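Local coordinates for cell division control protein Cdc48 (Mycobacterium smegmatis, PDB 5E7P), which probably binds and hydrolyses ATP as a member of the AAA ATPase family, and holds ADP in two nucleotide pockets, at residues 608-611 and 612-616; 548-552 and 553-557; 371-374 and 375-379; 252-255 and 256-260; 590-594 and 595-599. One frame throughout, in Å; residues are numbered along the deposited sequence.

Contact 1. Residues 608-611 and 612-616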
loop_
_atom_site.group_PDB
_atom_site.type_symbol
_atom_site.label_atom_id
_atom_site.label_comp_id
_atom_site.label_asym_id
_atom_site.label_seq_id
_atom_site.Cartn_x
_atom_site.Cartn_y
_atom_site.Cartn_z
ATOM N N ALA A 608 13.110 -5.280 27.629
ATOM C CA ALA A 608 12.645 -4.532 28.794
ATOM C C ALA A 608 11.774 -3.356 28.366
ATOM O O ALA A 608 10.762 -3.054 29.000
ATOM C CB ALA A 608 13.822 -4.049 29.629
ATOM N N SER A 609 12.171 -2.700 27.281
ATOM C CA SER A 609 11.386 -1.604 26.728
ATOM C C SER A 609 10.069 -2.138 26.179
ATOM O O SER A 609 9.026 -1.500 26.313
ATOM C CB SER A 609 12.161 -0.880 25.626
ATOM O OG SER A 609 11.418 0.212 25.114
ATOM N N LEU A 610 10.129 -3.316 25.567
ATOM C CA LEU A 610 8.942 -3.955 25.013
ATOM C C LEU A 610 7.926 -4.275 26.110
ATOM O O LEU A 610 6.741 -3.960 25.982
ATOM C CB LEU A 610 9.325 -5.226 24.254
ATOM C CG LEU A 610 8.204 -5.909 23.476
ATOM C CD1 LEU A 610 7.519 -4.907 22.562
ATOM C CD2 LEU A 610 8.751 -7.083 22.677
ATOM N N LEU A 611 8.401 -4.891 27.190
ATOM C CA LEU A 611 7.559 -5.200 28.342
ATOM C C LEU A 611 6.922 -3.932 28.898
ATOM O O LEU A 611 5.744 -3.923 29.258
ATOM C CB LEU A 611 8.378 -5.893 29.434
ATOM C CG LEU A 611 8.958 -7.263 29.075
ATOM C CD1 LEU A 611 9.860 -7.781 30.183
ATOM C CD2 LEU A 611 7.837 -8.247 28.794
ATOM N N THR A 612 7.712 -2.863 28.959
ATOM C CA THR A 612 7.238 -1.571 29.435
ATOM C C THR A 612 6.115 -1.041 28.552
ATOM O O THR A 612 5.095 -0.568 29.051
ATOM C CB THR A 612 8.380 -0.529 29.480
ATOM O OG1 THR A 612 9.435 -1.007 30.324
ATOM C CG2 THR A 612 7.871 0.807 30.010
ATOM N N GLU A 613 6.310 -1.123 27.239
ATOM C CA GLU A 613 5.308 -0.650 26.290
ATOM C C GLU A 613 4.044 -1.507 26.328
ATOM O O GLU A 613 2.930 -0.987 26.242
ATOM C CB GLU A 613 5.883 -0.606 24.873
ATOM C CG GLU A 613 7.024 0.383 24.701
ATOM C CD GLU A 613 6.635 1.795 25.098
ATOM O OE1 GLU A 613 7.157 2.294 26.119
ATOM O OE2 GLU A 613 5.812 2.409 24.387
ATOM N N LEU A 614 4.218 -2.819 26.458
ATOM C CA LEU A 614 3.080 -3.729 26.537
ATOM C C LEU A 614 2.226 -3.435 27.764
ATOM O O LEU A 614 1.002 -3.571 27.728
ATOM C CB LEU A 614 3.546 -5.186 26.562
ATOM C CG LEU A 614 4.119 -5.741 25.256
ATOM C CD1 LEU A 614 4.606 -7.155 25.459
ATOM C CD2 LEU A 614 3.085 -5.691 24.143
ATOM N N ASP A 615 2.879 -3.023 28.847
ATOM C CA ASP A 615 2.175 -2.725 30.089
ATOM C C ASP A 615 1.435 -1.395 30.017
ATOM O O ASP A 615 0.467 -1.178 30.743
ATOM C CB ASP A 615 3.133 -2.753 31.283
ATOM C CG ASP A 615 3.652 -4.153 31.584
ATOM O OD1 ASP A 615 3.110 -5.127 31.018
ATOM O OD2 ASP A 615 4.596 -4.280 32.393
ATOM N N GLY A 616 1.891 -0.507 29.141
ATOM C CA GLY A 616 1.219 0.763 28.936
ATOM C C GLY A 616 0.015 0.623 28.022
ATOM O O GLY A 616 -0.880 1.469 28.021
#
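Thr612 turns its hydroxyl back along the helix onto the carbonyl of Ala608, four residues earlier. With chi1 at -58°, OG1 stands beside its own backbone N and anti to the carbonyl carbon, which brings it to 2.8 Å from Ala608 O, to which it donates. The backbone N of Thr612 bonds to the same oxygen at 3.1 Å. The two donors come from opposite faces of the carbonyl plane, each tilted out of it, so Ala608 O is gripped twice by one residue. A hydroxyl folded back on the i-4 carbonyl in this way is a familiar feature of threonines within alpha-helices, and here it lies on helix 602-617 of the second AAA module. The main chain beside it keeps regular i to i+4 bonding, with Glu613 N on Ser609 O at 2.9 Å and Leu614 N on Leu610 O at 2.8 Å. On another side of the helix, Leu614 meets Leu610 by a branch: its CD1 lies 4.3 Å from CG of Leu610, a modest apolar contact. Both leucines also rest on Leu639, and Leu610 reaches Phe571 of helix 563-576. In Glu613, chi1 (-64°) sets CG beside the backbone N and near the Ser609 carbonyl, and the chain bends only further out, at chi2. The hydroxyl of Ser609 itself is hydrogen-bonded to Glu564. Asp615 N bonds to Leu611 O at 3.0 Å, whereas its carboxylate is directed to a salt bridge with Arg644.

Contact 2. Residues 548-552 and 553-557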
loop_
_atom_site.group_PDB
_atom_site.type_symbol
_atom_site.label_atom_id
_atom_site.label_comp_id
_atom_site.label_asym_id
_atom_site.label_seq_id
_atom_site.Cartn_x
_atom_site.Cartn_y
_atom_site.Cartn_z
ATOM N N HIS A 548 0.053 -0.677 12.625
ATOM C CA HIS A 548 1.452 -0.382 12.883
ATOM C C HIS A 548 2.187 -1.704 13.070
ATOM O O HIS A 548 2.117 -2.318 14.136
ATOM C CB HIS A 548 1.575 0.501 14.127
ATOM C CG HIS A 548 0.591 1.629 14.158
ATOM N ND1 HIS A 548 0.866 2.872 13.626
ATOM C CD2 HIS A 548 -0.674 1.697 14.637
ATOM C CE1 HIS A 548 -0.183 3.660 13.788
ATOM N NE2 HIS A 548 -1.131 2.971 14.396
ATOM N N ALA A 549 2.882 -2.139 12.022
ATOM C CA ALA A 549 3.432 -3.489 11.975
ATOM C C ALA A 549 4.934 -3.524 11.738
ATOM O O ALA A 549 5.463 -2.754 10.938
ATOM C CB ALA A 549 2.725 -4.294 10.904
ATOM N N VAL A 550 5.617 -4.426 12.437
ATOM C CA VAL A 550 7.044 -4.649 12.228
ATOM C C VAL A 550 7.373 -6.141 12.171
ATOM O O VAL A 550 6.676 -6.962 12.766
ATOM C CB VAL A 550 7.911 -3.989 13.330
ATOM C CG1 VAL A 550 7.651 -2.490 13.395
ATOM C CG2 VAL A 550 7.667 -4.647 14.683
ATOM N N LYS A 551 8.424 -6.482 11.432
ATOM C CA LYS A 551 8.989 -7.826 11.471
ATOM C C LYS A 551 10.155 -7.834 12.446
ATOM O O LYS A 551 11.075 -7.022 12.323
ATOM C CB LYS A 551 9.475 -8.260 10.089
ATOM C CG LYS A 551 8.393 -8.823 9.186
ATOM C CD LYS A 551 8.992 -9.619 8.030
ATOM C CE LYS A 551 9.165 -11.100 8.381
ATOM N NZ LYS A 551 10.111 -11.342 9.510
ATOM N N GLY A 552 10.112 -8.754 13.406
ATOM C CA GLY A 552 11.113 -8.839 14.458
ATOM C C GLY A 552 12.551 -8.783 13.980
ATOM O O GLY A 552 13.382 -8.102 14.578
ATOM N N SER A 553 12.840 -9.489 12.891
ATOM C CA SER A 553 14.188 -9.528 12.331
ATOM C C SER A 553 14.643 -8.163 11.821
ATOM O O SER A 553 15.740 -7.705 12.142
ATOM C CB SER A 553 14.261 -10.549 11.193
ATOM O OG SER A 553 13.996 -11.858 11.663
ATOM N N GLU A 554 13.793 -7.522 11.024
ATOM C CA GLU A 554 14.149 -6.278 10.348
ATOM C C GLU A 554 14.414 -5.130 11.315
ATOM O O GLU A 554 15.370 -4.377 11.143
ATOM C CB GLU A 554 13.064 -5.884 9.345
ATOM C CG GLU A 554 12.719 -6.984 8.359
ATOM C CD GLU A 554 11.881 -6.485 7.204
ATOM O OE1 GLU A 554 11.657 -5.258 7.123
ATOM O OE2 GLU A 554 11.451 -7.318 6.377
ATOM N N LEU A 555 13.569 -5.001 12.330
ATOM C CA LEU A 555 13.735 -3.949 13.328
ATOM C C LEU A 555 15.049 -4.119 14.094
ATOM O O LEU A 555 15.709 -3.140 14.448
ATOM C CB LEU A 555 12.539 -3.933 14.289
ATOM C CG LEU A 555 12.544 -2.921 15.436
ATOM C CD1 LEU A 555 11.164 -2.317 15.621
ATOM C CD2 LEU A 555 13.005 -3.572 16.732
ATOM N N MET A 556 15.428 -5.369 14.334
ATOM C CA MET A 556 16.615 -5.675 15.124
ATOM C C MET A 556 17.900 -5.637 14.299
ATOM O O MET A 556 18.903 -5.066 14.727
ATOM C CB MET A 556 16.465 -7.042 15.798
ATOM C CG MET A 556 15.382 -7.094 16.868
ATOM S SD MET A 556 15.846 -6.266 18.404
ATOM C CE MET A 556 17.057 -7.417 19.053
ATOM N N ASP A 557 17.862 -6.235 13.113
ATOM C CA ASP A 557 19.081 -6.456 12.342
ATOM C C ASP A 557 19.276 -5.512 11.154
ATOM O O ASP A 557 20.400 -5.096 10.866
ATOM C CB ASP A 557 19.140 -7.910 11.861
ATOM C CG ASP A 557 18.981 -8.907 12.995
ATOM O OD1 ASP A 557 19.419 -8.600 14.126
ATOM O OD2 ASP A 557 18.416 -9.997 12.753
#
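Leu555 sets CG anti to its backbone N (chi1 178°), while Val550 holds CG1 beside its own N, and these two choices bring a methyl of each together: Val550 CG1 lies 4.2 Å from Leu555 CD1. The two side chains pass at a slant, so the contact is a glancing one between single methyl groups. Lys551 and Glu554 meet through their aliphatic portions. CB of Lys551 sits 3.9 Å from CG of Glu554, and further out Lys551 CD comes to 3.8 Å from Glu554 OE2. Glu554 is extended beyond CG, whereas Lys551 bends at chi3 (90°) and again at chi4, which leaves its NZ 5.3 Å from Glu554 OE2. The ammonium instead forms a salt bridge with Glu586, whose OE2 is also hydrogen-bonded to Ser553 OG, so one carboxylate oxygen links the end of the strand to the first turn of the helix. Asp585 and Glu586 fit the Walker B motif of AAA ATPases, and the Lys551 side chain lies about 7 Å from bound ADP. Lys551 occupies the N-cap position. Its carbonyl oxygen receives a nearly straight bond from Leu555 N at 3.2 Å (N-H...O angle 173°), while the next bond, Met556 N to Gly552 O, is weak. This is the junction where strand 546-551, an outermost strand of the parallel five-stranded sheet, gives way to helix 552-558. The strand is bonded to neighbouring strand 580-585, Leu555 packs on Ala566 of helix 563-576, and Met556 faces Thr603 and Val606 of helix 602-617.

Contact 3. Residues 371-374 and 375-379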
loop_
_atom_site.group_PDB
_atom_site.type_symbol
_atom_site.label_atom_id
_atom_site.label_comp_id
_atom_site.label_asym_id
_atom_site.label_seq_id
_atom_site.Cartn_x
_atom_site.Cartn_y
_atom_site.Cartn_z
ATOM N N GLU A 371 9.558 3.952 8.740
ATOM C CA GLU A 371 10.915 3.423 8.828
ATOM C C GLU A 371 11.690 3.558 7.517
ATOM O O GLU A 371 12.848 3.151 7.429
ATOM C CB GLU A 371 10.915 1.970 9.306
ATOM C CG GLU A 371 10.149 1.019 8.414
ATOM C CD GLU A 371 8.780 0.661 8.976
ATOM O OE1 GLU A 371 8.191 1.485 9.714
ATOM O OE2 GLU A 371 8.296 -0.452 8.681
ATOM N N ASN A 372 11.048 4.125 6.499
ATOM C CA ASN A 372 11.735 4.449 5.255
ATOM C C ASN A 372 12.392 5.825 5.311
ATOM O O ASN A 372 13.081 6.234 4.374
ATOM C CB ASN A 372 10.780 4.367 4.065
ATOM C CG ASN A 372 10.510 2.940 3.635
ATOM O OD1 ASN A 372 11.239 2.019 4.004
ATOM N ND2 ASN A 372 9.463 2.750 2.841
ATOM N N VAL A 373 12.172 6.535 6.414
ATOM C CA VAL A 373 12.780 7.843 6.622
ATOM C C VAL A 373 13.987 7.720 7.549
ATOM O O VAL A 373 13.979 6.905 8.475
ATOM C CB VAL A 373 11.771 8.840 7.220
ATOM C CG1 VAL A 373 12.390 10.229 7.334
ATOM C CG2 VAL A 373 10.532 8.900 6.362
ATOM N N ASP A 374 15.022 8.514 7.266
ATOM C CA ASP A 374 16.234 8.604 8.080
ATOM C C ASP A 374 15.893 8.585 9.565
ATOM O O ASP A 374 15.051 9.358 10.024
ATOM C CB ASP A 374 16.983 9.899 7.735
ATOM C CG ASP A 374 18.441 9.886 8.180
ATOM O OD1 ASP A 374 18.756 9.357 9.266
ATOM O OD2 ASP A 374 19.279 10.421 7.427
ATOM N N ALA A 375 16.543 7.692 10.307
ATOM C CA ALA A 375 16.251 7.499 11.727
ATOM C C ALA A 375 16.412 8.780 12.538
ATOM O O ALA A 375 15.723 8.982 13.538
ATOM C CB ALA A 375 17.126 6.402 12.305
ATOM N N ARG A 376 17.317 9.645 12.093
ATOM C CA ARG A 376 17.628 10.875 12.809
ATOM C C ARG A 376 16.518 11.919 12.693
ATOM O O ARG A 376 16.553 12.940 13.380
ATOM C CB ARG A 376 18.963 11.445 12.325
ATOM C CG ARG A 376 20.144 10.514 12.573
ATOM C CD ARG A 376 21.393 10.971 11.844
ATOM N NE ARG A 376 21.240 10.901 10.395
ATOM C CZ ARG A 376 22.150 11.326 9.524
ATOM N NH1 ARG A 376 23.290 11.863 9.950
ATOM N NH2 ARG A 376 21.916 11.223 8.223
ATOM N N LEU A 377 15.540 11.663 11.826
ATOM C CA LEU A 377 14.376 12.537 11.706
ATOM C C LEU A 377 13.356 12.183 12.778
ATOM O O LEU A 377 12.678 13.054 13.321
ATOM C CB LEU A 377 13.740 12.428 10.314
ATOM C CG LEU A 377 12.449 13.222 10.075
ATOM C CD1 LEU A 377 12.452 13.893 8.708
ATOM C CD2 LEU A 377 11.226 12.325 10.213
ATOM N N ARG A 378 13.258 10.894 13.075
ATOM C CA ARG A 378 12.368 10.408 14.116
ATOM C C ARG A 378 13.084 10.504 15.459
ATOM O O ARG A 378 13.366 9.500 16.111
ATOM C CB ARG A 378 11.948 8.971 13.807
ATOM C CG ARG A 378 11.373 8.811 12.404
ATOM C CD ARG A 378 11.105 7.353 12.058
ATOM N NE ARG A 378 12.229 6.709 11.383
ATOM C CZ ARG A 378 12.643 5.469 11.626
ATOM N NH1 ARG A 378 12.036 4.727 12.542
ATOM N NH2 ARG A 378 13.671 4.970 10.955
ATOM N N ALA A 379 13.378 11.735 15.852
ATOM C CA ALA A 379 14.139 12.016 17.056
ATOM C C ALA A 379 13.559 13.268 17.707
ATOM O O ALA A 379 12.938 14.082 17.023
ATOM C CB ALA A 379 15.609 12.222 16.705
#
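The carboxylate of Asp374 lies at the NE/NH2 edge of the Arg376 guanidinium, the two planes 32° apart. Arg376 approaches side-on with two nitrogens: NH2 reaches the syn lone pair of Asp374 OD2 at 2.9 Å, and NE reaches OD1 at 3.1 Å, both oxygens lying close to the guanidinium plane. The backbone N of Arg376 bonds to OD1 as well, at 3.2 Å, which makes an Asx turn. It comes from the anti side, whereas NE comes from the syn side, yet both lie on the same face of the carboxylate plane. Three nearly straight bonds therefore fix the rotation of the carboxylate, which is placed for them by CG lying anti to the backbone N of Asp374 (chi1 -162°). The remaining nitrogen of the guanidinium, NH1, is bonded to Thr346 of helix 344-356. The Asx turn belongs to the long connection between strands 361-366 and 385-388 of the first AAA module, where residues 375-377 are helical in their backbone angles without regular helical bonding, and Arg378 centres an inverse gamma turn. Arg378 bends at chi3 (-92°) and reaches back to the carbonyl of Val373. NH2 bonds to Val373 O at 3.2 Å almost in line with the C=O bond, with a weaker bond from NE to the same oxygen. CA of Glu371 covers one face of this guanidinium toward its rim, and NH1 forms a salt bridge with Glu569 of the second AAA module. Leu377 lies across Val373 at a slant, its CD2 3.7 Å from Val373 CG1. Leu377 N bonds to Asp374 O at 3.0 Å.

Contact 4. Residues 252-255 and 256-260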
loop_
_atom_site.group_PDB
_atom_site.type_symbol
_atom_site.label_atom_id
_atom_site.label_comp_id
_atom_site.label_asym_id
_atom_site.label_seq_id
_atom_site.Cartn_x
_atom_site.Cartn_y
_atom_site.Cartn_z
ATOM N N PRO A 252 1.263 28.933 23.667
ATOM C CA PRO A 252 2.555 28.407 24.122
ATOM C C PRO A 252 2.733 28.503 25.634
ATOM O O PRO A 252 3.582 27.811 26.196
ATOM C CB PRO A 252 3.576 29.320 23.423
ATOM C CG PRO A 252 2.785 30.141 22.431
ATOM C CD PRO A 252 1.419 30.240 23.011
ATOM N N GLU A 253 1.945 29.355 26.281
ATOM C CA GLU A 253 2.047 29.536 27.724
ATOM C C GLU A 253 1.362 28.405 28.488
ATOM O O GLU A 253 1.655 28.171 29.660
ATOM C CB GLU A 253 1.480 30.894 28.143
ATOM C CG GLU A 253 2.258 32.089 27.604
ATOM C CD GLU A 253 3.608 32.278 28.280
ATOM O OE1 GLU A 253 4.410 33.104 27.790
ATOM O OE2 GLU A 253 3.867 31.611 29.305
ATOM N N LEU A 254 0.449 27.707 27.822
ATOM C CA LEU A 254 -0.176 26.531 28.412
ATOM C C LEU A 254 0.868 25.429 28.548
ATOM O O LEU A 254 0.995 24.808 29.603
ATOM C CB LEU A 254 -1.353 26.058 27.554
ATOM C CG LEU A 254 -2.299 24.998 28.125
ATOM C CD1 LEU A 254 -3.688 25.167 27.523
ATOM C CD2 LEU A 254 -1.791 23.580 27.879
ATOM N N LEU A 255 1.614 25.196 27.473
ATOM C CA LEU A 255 2.674 24.192 27.475
ATOM C C LEU A 255 3.797 24.576 28.431
ATOM O O LEU A 255 4.376 23.721 29.100
ATOM C CB LEU A 255 3.236 24.004 26.066
ATOM C CG LEU A 255 2.274 23.415 25.035
ATOM C CD1 LEU A 255 2.982 23.189 23.711
ATOM C CD2 LEU A 255 1.671 22.121 25.555
ATOM N N LYS A 256 4.096 25.869 28.489
ATOM C CA LYS A 256 5.152 26.376 29.354
ATOM C C LYS A 256 4.798 26.182 30.828
ATOM O O LYS A 256 5.666 25.899 31.649
ATOM C CB LYS A 256 5.413 27.853 29.050
ATOM C CG LYS A 256 6.541 28.482 29.854
ATOM C CD LYS A 256 6.783 29.923 29.421
ATOM C CE LYS A 256 7.562 30.702 30.470
ATOM N NZ LYS A 256 8.898 30.103 30.741
ATOM N N THR A 257 3.517 26.326 31.152
ATOM C CA THR A 257 3.042 26.148 32.520
ATOM C C THR A 257 3.239 24.708 32.986
ATOM O O THR A 257 3.530 24.456 34.157
ATOM C CB THR A 257 1.549 26.516 32.643
ATOM O OG1 THR A 257 1.347 27.870 32.220
ATOM C CG2 THR A 257 1.070 26.363 34.075
ATOM N N LEU A 258 3.088 23.766 32.061
ATOM C CA LEU A 258 3.190 22.347 32.386
ATOM C C LEU A 258 4.610 21.814 32.217
ATOM O O LEU A 258 4.881 20.650 32.507
ATOM C CB LEU A 258 2.215 21.533 31.532
ATOM C CG LEU A 258 0.759 22.005 31.590
ATOM C CD1 LEU A 258 -0.148 21.078 30.800
ATOM C CD2 LEU A 258 0.286 22.134 33.034
ATOM N N GLY A 259 5.513 22.669 31.749
ATOM C CA GLY A 259 6.898 22.280 31.562
ATOM C C GLY A 259 7.137 21.531 30.265
ATOM O O GLY A 259 8.233 21.025 30.027
ATOM N N ALA A 260 6.109 21.459 29.426
ATOM C CA ALA A 260 6.223 20.795 28.133
ATOM C C ALA A 260 7.012 21.651 27.153
ATOM O O ALA A 260 7.194 22.851 27.365
ATOM C CB ALA A 260 4.847 20.481 27.572
#
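Thr257 OG1 donates to Glu253 O at 2.6 Å. Its chi1 of -58° sets the hydroxyl beside its own backbone N, which bonds to the same oxygen at 3.0 Å, giving Glu253 O two donors from one residue. Lys256 N to Pro252 O makes another sound bond, but toward the C-terminal end the bonding slackens: Leu258 N has weak bonds to Leu254 O and Leu255 O. There Gly259, with positive phi, ends the helix in a Schellman motif, and Ala260 N returns to Leu255 O at 2.9 Å, again weakly. Ala260 CB rests 4.1 Å from Leu255 CD2, the kind of apolar touch that often accompanies this motif. The outer side, exposed in the isolated chain but touching a crystal neighbour, is looser. Glu253 and Lys256 run side by side in the same direction, Glu253 OE2 coming to 3.4 Å from Lys256 CD, while Glu253 OE2 and Lys256 NZ remain 5.4 Å apart. Leu254 and Leu258 also lie alongside one another through CD2 and CD1. Helix 252-258 stands far from the centre of the chain, between helix 237-249 and strand 265-269 in sequence, with Leu254 and Leu255 packing on Leu247 of helix 237-249.

Contact 5. Residues 590-594 and 595-599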
loop_
_atom_site.group_PDB
_atom_site.type_symbol
_atom_site.label_atom_id
_atom_site.label_comp_id
_atom_site.label_asym_id
_atom_site.label_seq_id
_atom_site.Cartn_x
_atom_site.Cartn_y
_atom_site.Cartn_z
ATOM N N LEU A 590 12.194 -10.509 17.880
ATOM C CA LEU A 590 12.117 -9.224 18.560
ATOM C C LEU A 590 12.374 -9.388 20.055
ATOM O O LEU A 590 12.979 -8.520 20.687
ATOM C CB LEU A 590 10.750 -8.582 18.319
ATOM C CG LEU A 590 10.675 -7.056 18.213
ATOM C CD1 LEU A 590 9.381 -6.643 17.528
ATOM C CD2 LEU A 590 10.784 -6.398 19.577
ATOM N N ALA A 591 11.917 -10.505 20.615
ATOM C CA ALA A 591 12.098 -10.773 22.040
ATOM C C ALA A 591 12.423 -12.238 22.327
ATOM O O ALA A 591 11.571 -12.984 22.810
ATOM C CB ALA A 591 10.865 -10.339 22.821
ATOM N N PRO A 592 13.662 -12.654 22.029
ATOM C CA PRO A 592 14.088 -14.034 22.282
ATOM C C PRO A 592 14.385 -14.268 23.760
ATOM O O PRO A 592 14.468 -13.311 24.531
ATOM C CB PRO A 592 15.375 -14.147 21.465
ATOM C CG PRO A 592 15.932 -12.767 21.487
ATOM C CD PRO A 592 14.744 -11.845 21.436
ATOM N N ARG A 593 14.537 -15.530 24.146
ATOM C CA ARG A 593 14.851 -15.869 25.528
ATOM C C ARG A 593 16.232 -15.354 25.912
ATOM O O ARG A 593 17.133 -15.282 25.075
ATOM C CB ARG A 593 14.774 -17.381 25.747
ATOM C CG ARG A 593 13.360 -17.930 25.814
ATOM C CD ARG A 593 13.362 -19.447 25.923
ATOM N NE ARG A 593 12.011 -19.986 26.061
ATOM C CZ ARG A 593 11.436 -20.277 27.223
ATOM N NH1 ARG A 593 12.096 -20.090 28.359
ATOM N NH2 ARG A 593 10.201 -20.762 27.249
ATOM N N ARG A 594 16.384 -14.988 27.180
ATOM C CA ARG A 594 17.660 -14.517 27.702
ATOM C C ARG A 594 18.727 -15.594 27.547
ATOM O O ARG A 594 18.548 -16.729 27.989
ATOM C CB ARG A 594 17.511 -14.111 29.170
ATOM C CG ARG A 594 18.823 -13.897 29.904
ATOM C CD ARG A 594 18.948 -14.874 31.063
ATOM N NE ARG A 594 17.765 -14.849 31.919
ATOM C CZ ARG A 594 17.506 -15.746 32.866
ATOM N NH1 ARG A 594 18.349 -16.747 33.082
ATOM N NH2 ARG A 594 16.403 -15.644 33.595
ATOM N N GLY A 595 19.834 -15.230 26.907
ATOM C CA GLY A 595 20.906 -16.168 26.637
ATOM C C GLY A 595 21.077 -16.429 25.153
ATOM O O GLY A 595 22.159 -16.793 24.702
ATOM N N GLN A 596 20.009 -16.245 24.384
ATOM C CA GLN A 596 20.066 -16.481 22.945
ATOM C C GLN A 596 20.928 -15.444 22.227
ATOM O O GLN A 596 21.584 -15.755 21.233
ATOM C CB GLN A 596 18.657 -16.513 22.342
ATOM C CG GLN A 596 17.802 -17.694 22.793
ATOM C CD GLN A 596 18.207 -19.015 22.148
ATOM O OE1 GLN A 596 19.385 -19.379 22.120
ATOM N NE2 GLN A 596 17.221 -19.740 21.628
ATOM N N ASN A 597 20.927 -14.217 22.741
ATOM C CA ASN A 597 21.701 -13.135 22.142
ATOM C C ASN A 597 22.713 -12.516 23.099
ATOM O O ASN A 597 22.493 -12.462 24.310
ATOM C CB ASN A 597 20.776 -12.043 21.600
ATOM C CG ASN A 597 20.016 -12.480 20.367
ATOM O OD1 ASN A 597 20.476 -13.331 19.608
ATOM N ND2 ASN A 597 18.849 -11.889 20.154
ATOM N N PHE A 598 23.825 -12.050 22.537
ATOM C CA PHE A 598 24.821 -11.294 23.286
ATOM C C PHE A 598 25.324 -10.133 22.436
ATOM O O PHE A 598 26.223 -10.299 21.614
ATOM C CB PHE A 598 25.986 -12.191 23.701
ATOM C CG PHE A 598 25.583 -13.341 24.577
ATOM C CD1 PHE A 598 25.471 -13.179 25.948
ATOM C CD2 PHE A 598 25.317 -14.585 24.028
ATOM C CE1 PHE A 598 25.100 -14.238 26.758
ATOM C CE2 PHE A 598 24.949 -15.648 24.831
ATOM C CZ PHE A 598 24.839 -15.474 26.198
ATOM N N ASP A 599 24.735 -8.960 22.636
ATOM C CA ASP A 599 25.092 -7.785 21.851
ATOM C C ASP A 599 25.311 -6.560 22.731
ATOM O O ASP A 599 24.823 -5.474 22.419
ATOM C CB ASP A 599 24.013 -7.499 20.804
ATOM C CG ASP A 599 22.606 -7.589 21.371
ATOM O OD1 ASP A 599 22.459 -7.602 22.613
ATOM O OD2 ASP A 599 21.645 -7.644 20.574
#
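Pro592 and Gln596 touch through their CB atoms, 4.1 Å apart, beside a beta turn. The aliphatic part of Gln596 folds back across the turn: its CG lies beside its own backbone N (chi1 -67°) and comes to 3.4 Å from Arg593 O and 4.2 Å from Arg593 CB. Asn597 follows, its side chain crossing that of Pro592 at about a right angle. These contacts are set by the backbone behind them. Residues 593-596 make a type II beta turn, closed by a bond from Gln596 N to Arg593 O at 3.1 Å (N-H...O angle 163°). Gly595 takes the third position with positive phi (114°), the place glycine commonly fills in a type II turn. Further out, Arg593 carries its guanidinium away from the turn, and NE is hydrogen-bonded to the carbonyl oxygen of Asp633, while Gln596 touches Leu634. The turn itself is exposed at the surface, but Pro592 at its base is buried. The loop leads from helix 587-590 to helix 602-617 in the second AAA module; Ala591 packs on Val607 and Leu610 of the latter helix, and at the far end Asp599 OD2 is hydrogen-bonded to Thr603 OG1 in that helix's first turn.

Along the chain the order is contact 4, 3, 2, 5 and 1. The last three lie in the second AAA module, their centres 15 to 16 Å apart, and contact 5 joins the other two: Leu590 packs on Val550, Gly552 and Met556 of contact 2 and on Leu610 of contact 1. Strand 546-551, the 590-599 loop and helix 602-617 share one packed region. Contact 3 belongs to the first module, its centre about 15 Å from that of contact 2; it sets the 371-379 loop against the second module's edge strand, consistent with the two modules held together there, as the Arg378-Glu569 pair suggests. Contact 4 is remote, at least about 14 Å from the others between nearest atoms.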